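Local coordinates for helicase-like protein (Bacteroides thetaiotaomicron, PDB 2FG1) that is a macrodomain protein that probably removes ADP-ribose from ADP-ribosylated thymidine in DNA by hydrolysis, at residues 23-28 with 78-83; 66-71 with 104-109. All blocks are in the same frame, centred on the assembly; numbering follows the deposited sequence. Where two conformers were deposited one is given.

Contact 1 (23-28 with 78-83)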
loop_
_atom_site.group_PDB
_atom_site.type_symbol
_atom_site.label_atom_id
_atom_site.label_comp_id
_atom_site.label_asym_id
_atom_site.label_seq_id
_atom_site.Cartn_x
_atom_site.Cartn_y
_atom_site.Cartn_z
ATOM N N VAL A 23 -6.256 -7.109 -3.675
ATOM C CA VAL A 23 -5.006 -6.779 -2.982
ATOM C C VAL A 23 -5.193 -5.439 -2.284
ATOM O O VAL A 23 -5.473 -4.418 -2.941
ATOM C CB VAL A 23 -3.805 -6.705 -3.952
ATOM C CG1 VAL A 23 -2.523 -6.368 -3.202
ATOM C CG2 VAL A 23 -3.630 -8.029 -4.701
ATOM N N ILE A 24 -5.055 -5.440 -0.960
ATOM C CA ILE A 24 -5.091 -4.203 -0.180
ATOM C C ILE A 24 -3.661 -3.688 -0.078
ATOM O O ILE A 24 -2.786 -4.383 0.461
ATOM C CB ILE A 24 -5.641 -4.463 1.233
ATOM C CG1 ILE A 24 -7.093 -4.932 1.169
ATOM C CG2 ILE A 24 -5.529 -3.202 2.116
ATOM C CD1 ILE A 24 -7.563 -5.624 2.443
ATOM N N THR A 25 -3.407 -2.485 -0.584
ATOM C CA THR A 25 -2.056 -1.923 -0.618
ATOM C C THR A 25 -1.933 -0.793 0.384
ATOM O O THR A 25 -2.802 0.074 0.443
ATOM C CB THR A 25 -1.706 -1.346 -2.004
ATOM O OG1 THR A 25 -2.652 -0.321 -2.348
ATOM C CG2 THR A 25 -1.739 -2.410 -3.076
ATOM N N HIS A 26 -0.837 -0.762 1.141
ATOM C CA HIS A 26 -0.604 0.356 2.054
ATOM C C HIS A 26 0.897 0.587 2.213
ATOM O O HIS A 26 1.707 -0.279 1.890
ATOM C CB HIS A 26 -1.305 0.099 3.392
ATOM C CG HIS A 26 -0.657 -0.975 4.192
ATOM N ND1 HIS A 26 -0.080 -0.725 5.415
ATOM C CD2 HIS A 26 -0.423 -2.279 3.912
ATOM C CE1 HIS A 26 0.465 -1.842 5.871
ATOM N NE2 HIS A 26 0.278 -2.796 4.975
ATOM N N ILE A 27 1.252 1.775 2.686
ATOM C CA ILE A 27 2.646 2.197 2.781
ATOM C C ILE A 27 3.191 1.968 4.181
ATOM O O ILE A 27 2.667 2.505 5.178
ATOM C CB ILE A 27 2.824 3.678 2.386
ATOM C CG1 ILE A 27 2.454 3.890 0.910
ATOM C CG2 ILE A 27 4.269 4.118 2.626
ATOM C CD1 ILE A 27 2.386 5.364 0.487
ATOM N N CYS A 28 4.260 1.174 4.228
ATOM C CA CYS A 28 5.003 0.893 5.437
ATOM C C CYS A 28 6.296 1.685 5.464
ATOM O O CYS A 28 6.817 2.128 4.431
ATOM C CB CYS A 28 5.330 -0.604 5.494
ATOM S SG CYS A 28 3.912 -1.672 5.605
ATOM N N TYR A 78 -5.369 -10.501 -0.452
ATOM C CA TYR A 78 -3.977 -10.300 -0.074
ATOM C C TYR A 78 -3.788 -8.898 0.464
ATOM O O TYR A 78 -4.546 -7.983 0.108
ATOM C CB TYR A 78 -3.039 -10.499 -1.271
ATOM C CG TYR A 78 -3.121 -11.885 -1.847
ATOM C CD1 TYR A 78 -2.200 -12.871 -1.485
ATOM C CD2 TYR A 78 -4.138 -12.221 -2.739
ATOM C CE1 TYR A 78 -2.294 -14.160 -2.010
ATOM C CE2 TYR A 78 -4.242 -13.505 -3.264
ATOM C CZ TYR A 78 -3.317 -14.462 -2.890
ATOM O OH TYR A 78 -3.424 -15.735 -3.417
ATOM N N VAL A 79 -2.768 -8.722 1.302
ATOM C CA VAL A 79 -2.310 -7.400 1.714
ATOM C C VAL A 79 -0.884 -7.215 1.220
ATOM O O VAL A 79 -0.049 -8.113 1.384
ATOM C CB VAL A 79 -2.382 -7.224 3.259
ATOM C CG1 VAL A 79 -1.748 -5.891 3.701
ATOM C CG2 VAL A 79 -3.815 -7.341 3.752
ATOM N N ALA A 80 -0.609 -6.068 0.596
ATOM C CA ALA A 80 0.723 -5.724 0.129
ATOM C C ALA A 80 1.330 -4.706 1.078
ATOM O O ALA A 80 0.886 -3.551 1.137
ATOM C CB ALA A 80 0.647 -5.168 -1.293
ATOM N N ASN A 81 2.338 -5.147 1.829
ATOM C CA ASN A 81 3.101 -4.268 2.720
ATOM C C ASN A 81 4.192 -3.617 1.862
ATOM O O ASN A 81 5.156 -4.275 1.494
ATOM C CB ASN A 81 3.765 -5.081 3.850
ATOM C CG ASN A 81 2.770 -5.742 4.802
ATOM O OD1 ASN A 81 1.691 -5.234 5.071
ATOM N ND2 ASN A 81 3.193 -6.869 5.392
HETATM N N MSE A 82 4.011 -2.341 1.523
HETATM C CA MSE A 82 4.879 -1.656 0.563
HETATM C C MSE A 82 5.813 -0.715 1.295
HETATM O O MSE A 82 5.354 0.229 1.922
HETATM C CB MSE A 82 4.034 -0.819 -0.408
HETATM C CG MSE A 82 2.976 -1.609 -1.201
HETATM SE SE MSE A 82 2.128 -0.553 -2.604
HETATM C CE MSE A 82 1.430 0.922 -1.529
ATOM N N ILE A 83 7.122 -0.942 1.214
ATOM C CA ILE A 83 8.040 -0.057 1.937
ATOM C C ILE A 83 8.248 1.220 1.130
ATOM O O ILE A 83 9.016 1.241 0.165
ATOM C CB ILE A 83 9.378 -0.737 2.288
ATOM C CG1 ILE A 83 9.135 -2.013 3.103
ATOM C CG2 ILE A 83 10.263 0.237 3.073
ATOM C CD1 ILE A 83 10.419 -2.749 3.467
#

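Contact 2 (66-71 with 104-109)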
loop_
_atom_site.group_PDB
_atom_site.type_symbol
_atom_site.label_atom_id
_atom_site.label_comp_id
_atom_site.label_asym_id
_atom_site.label_seq_id
_atom_site.Cartn_x
_atom_site.Cartn_y
_atom_site.Cartn_z
ATOM N N GLY A 66 11.014 0.587 -1.763
ATOM C CA GLY A 66 10.656 0.055 -3.072
ATOM C C GLY A 66 10.267 -1.410 -3.061
ATOM O O GLY A 66 9.690 -1.885 -4.031
ATOM N N ALA A 67 10.556 -2.114 -1.962
ATOM C CA ALA A 67 10.224 -3.536 -1.845
ATOM C C ALA A 67 8.789 -3.745 -1.362
ATOM O O ALA A 67 8.199 -2.871 -0.711
ATOM C CB ALA A 67 11.210 -4.252 -0.918
ATOM N N VAL A 68 8.232 -4.912 -1.672
ATOM C CA VAL A 68 6.858 -5.245 -1.302
ATOM C C VAL A 68 6.801 -6.684 -0.817
ATOM O O VAL A 68 7.409 -7.576 -1.422
ATOM C CB VAL A 68 5.887 -5.084 -2.512
ATOM C CG1 VAL A 68 4.440 -5.344 -2.086
ATOM C CG2 VAL A 68 6.015 -3.700 -3.138
ATOM N N GLN A 69 6.023 -6.903 0.245
ATOM C CA GLN A 69 5.695 -8.233 0.746
ATOM C C GLN A 69 4.203 -8.460 0.583
ATOM O O GLN A 69 3.399 -7.628 1.015
ATOM C CB GLN A 69 6.066 -8.311 2.222
ATOM C CG GLN A 69 5.705 -9.604 2.925
ATOM C CD GLN A 69 6.010 -9.507 4.393
ATOM O OE1 GLN A 69 5.539 -8.601 5.071
ATOM N NE2 GLN A 69 6.801 -10.450 4.902
ATOM N N PHE A 70 3.834 -9.581 -0.043
ATOM C CA PHE A 70 2.433 -9.933 -0.254
ATOM C C PHE A 70 2.032 -11.033 0.710
ATOM O O PHE A 70 2.693 -12.074 0.779
ATOM C CB PHE A 70 2.195 -10.395 -1.702
ATOM C CG PHE A 70 2.522 -9.342 -2.733
ATOM C CD1 PHE A 70 1.549 -8.450 -3.170
ATOM C CD2 PHE A 70 3.806 -9.242 -3.267
ATOM C CE1 PHE A 70 1.858 -7.471 -4.124
ATOM C CE2 PHE A 70 4.118 -8.263 -4.220
ATOM C CZ PHE A 70 3.136 -7.386 -4.649
ATOM N N VAL A 71 0.994 -10.788 1.502
ATOM C CA VAL A 71 0.512 -11.804 2.435
ATOM C C VAL A 71 -0.934 -12.122 2.130
ATOM O O VAL A 71 -1.736 -11.246 1.811
ATOM C CB VAL A 71 0.694 -11.395 3.935
ATOM C CG1 VAL A 71 -0.227 -10.256 4.314
ATOM C CG2 VAL A 71 0.462 -12.571 4.866
ATOM N N ARG A 104 6.438 4.365 -6.154
ATOM C CA ARG A 104 6.301 3.962 -7.555
ATOM C C ARG A 104 6.919 2.582 -7.795
ATOM O O ARG A 104 6.295 1.729 -8.440
ATOM C CB ARG A 104 6.903 4.991 -8.495
ATOM C CG ARG A 104 6.763 4.535 -9.941
ATOM C CD ARG A 104 7.413 5.469 -10.912
ATOM N NE ARG A 104 6.796 6.790 -10.967
ATOM C CZ ARG A 104 5.736 7.087 -11.715
ATOM N NH1 ARG A 104 5.103 6.137 -12.417
ATOM N NH2 ARG A 104 5.273 8.330 -11.735
ATOM N N GLN A 105 8.114 2.354 -7.259
ATOM C CA GLN A 105 8.763 1.044 -7.401
ATOM C C GLN A 105 7.905 -0.052 -6.772
ATOM O O GLN A 105 7.726 -1.129 -7.357
ATOM C CB GLN A 105 10.174 1.057 -6.812
ATOM C CG GLN A 105 10.916 -0.275 -6.974
ATOM C CD GLN A 105 12.369 -0.224 -6.561
ATOM O OE1 GLN A 105 12.766 0.543 -5.681
ATOM N NE2 GLN A 105 13.189 -1.041 -7.219
ATOM N N CYS A 106 7.347 0.226 -5.599
ATOM C CA CYS A 106 6.439 -0.724 -4.969
ATOM C C CYS A 106 5.253 -1.028 -5.871
ATOM O O CYS A 106 4.865 -2.187 -6.036
ATOM C CB CYS A 106 5.903 -0.160 -3.654
ATOM S SG CYS A 106 7.110 0.082 -2.327
ATOM N N LEU A 107 4.666 0.017 -6.462
ATOM C CA LEU A 107 3.498 -0.153 -7.302
ATOM C C LEU A 107 3.813 -0.905 -8.594
ATOM O O LEU A 107 2.938 -1.608 -9.102
ATOM C CB LEU A 107 2.803 1.184 -7.575
ATOM C CG LEU A 107 2.091 1.781 -6.342
ATOM C CD1 LEU A 107 1.659 3.229 -6.610
ATOM C CD2 LEU A 107 0.901 0.937 -5.916
ATOM N N LYS A 108 5.044 -0.795 -9.097
ATOM C CA LYS A 108 5.450 -1.622 -10.240
ATOM C C LYS A 108 5.356 -3.114 -9.876
ATOM O O LYS A 108 4.916 -3.940 -10.688
ATOM C CB LYS A 108 6.878 -1.288 -10.680
ATOM C CG LYS A 108 7.022 -0.039 -11.556
ATOM C CD LYS A 108 8.444 0.089 -12.105
ATOM C CE LYS A 108 8.574 1.157 -13.177
ATOM N NZ LYS A 108 8.139 2.497 -12.733
ATOM N N GLU A 109 5.774 -3.453 -8.660
ATOM C CA GLU A 109 5.705 -4.853 -8.223
ATOM C C GLU A 109 4.252 -5.280 -7.978
ATOM O O GLU A 109 3.856 -6.405 -8.335
ATOM C CB GLU A 109 6.597 -5.107 -7.000
ATOM C CG GLU A 109 6.730 -6.598 -6.661
ATOM C CD GLU A 109 7.701 -6.889 -5.539
ATOM O OE1 GLU A 109 8.533 -6.021 -5.208
ATOM O OE2 GLU A 109 7.650 -8.013 -4.991
HETATM O O HOH W 1 10.019 -3.830 -5.867
HETATM O O HOH W 2 10.051 -6.691 -3.148
#

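Contact 1 (23-28 with 78-83)
V23 CG1 meets A80 CB at 3.9 Å in the apolar layer on one face of two neighbouring parallel strands, inner strands of the mixed sheet of this macrodomain. Further along the same sheet face, selenomethionine M82 reaches across its neighbour strand: chi3 of -57° bends CE back over the backbone of H26, and the methyl lies 3.9 Å from T25 CB and 4.0 Å from I27 CG1. Y78 shares this face and sets its ring edge-to-face with F113 of helix 100-117. On the reverse face I24, V79 and C28 pack beneath helices 38-45 and 48-59, with V79 CG1 3.9 Å from H26 CD2 and C28 SG beside N81 CB. Between the two faces the backbones run in register, their short axes 21° apart. I24 N and C28 N donate to Y78 O and M82 O, A80 N and M82 N to I24 O and H26 O. The bond from H26 N to A80 O is stretched to 3.3 Å, where the CA atoms of H26 and N81 stand 6.0 Å apart. The polar edge is formed by these two residues, whose side chains lie alongside each other and point the same way. H26 CG sits between its own backbone N and carbonyl carbon, and the ring lies beside V79 CG1 and N81. An alanine here would probably leave N81 OD1 without its imidazole donor and open a gap beside V79 CG1 and W34, whose ring meets that of H26. The amide is held from its other end too, N81 ND2 donating to Q69 OE1 and P49 O, which fixes its rotation. Although ring and amide planes stand 82° apart, H26 NE2 donates within its ring plane to a lone pair of N81 OD1 at 2.8 Å.

Contact 2 (66-71 with 104-109)
V68 CG2 packs against C106, 3.6 Å from its CB, where edge strand 68-74 packs under helix 100-117 in the alpha/beta layering of the macrodomain. Over these segments the strand and helix axes come within 9.2 Å at an angle of 40°. V68 divides its two methyls between partners: CG2 faces the helix backbone at C106, whereas CG1 lies 3.5 Å above the plane of the F70 ring, offset toward its rim. F70 in turn shows an edge to E109. The two side chains slant past one another with ring and carboxylate planes 57° apart; E109 CG lies in the ring plane, and OE2 approaches CE2 to 3.6 Å. Beyond the contact, the F70 ring stacks on F113, one turn further along the same helix. E109 comes down from the helix with CG anti to its backbone N (chi1 -170°) and an extended chain, which brings the carboxylate alongside V68. Two waters bridge the segments. Both donate to OE1 of E109, which would probably help to stabilise its negative charge. The extended chain of Q105 packs against G66, with CG near G66 O and OE1 3.4 Å from the glycine CA. A CB on G66 would probably collide with OE1 as Q105 now stands and, at this backbone conformation, would be jammed against the carbonyl O of the preceding residue. One water gives its second hydrogen to G66 O at 2.7 Å, and the other accepts from V68 N at 2.9 Å.

The centres of contacts 1 and 2 lie 8 Å apart, joined through strand 77-85, which pairs in parallel with 22-29 and antiparallel with 68-74. V79 N to V71 O and N81 N to Q69 O, both 2.8 Å, are probable hydrogen bonds tying the two contacts together, and C106 SG packs 3.3 Å from I83 O. L107 and C106 of contact 2 also rest on M82 of contact 1, making one layer between sheet and helix 100-117. As in other macrodomains, the ADP-ribose pocket probably lies off the C-terminal ends of the parallel strands, nearer C28 and I83 than V23 and Y78.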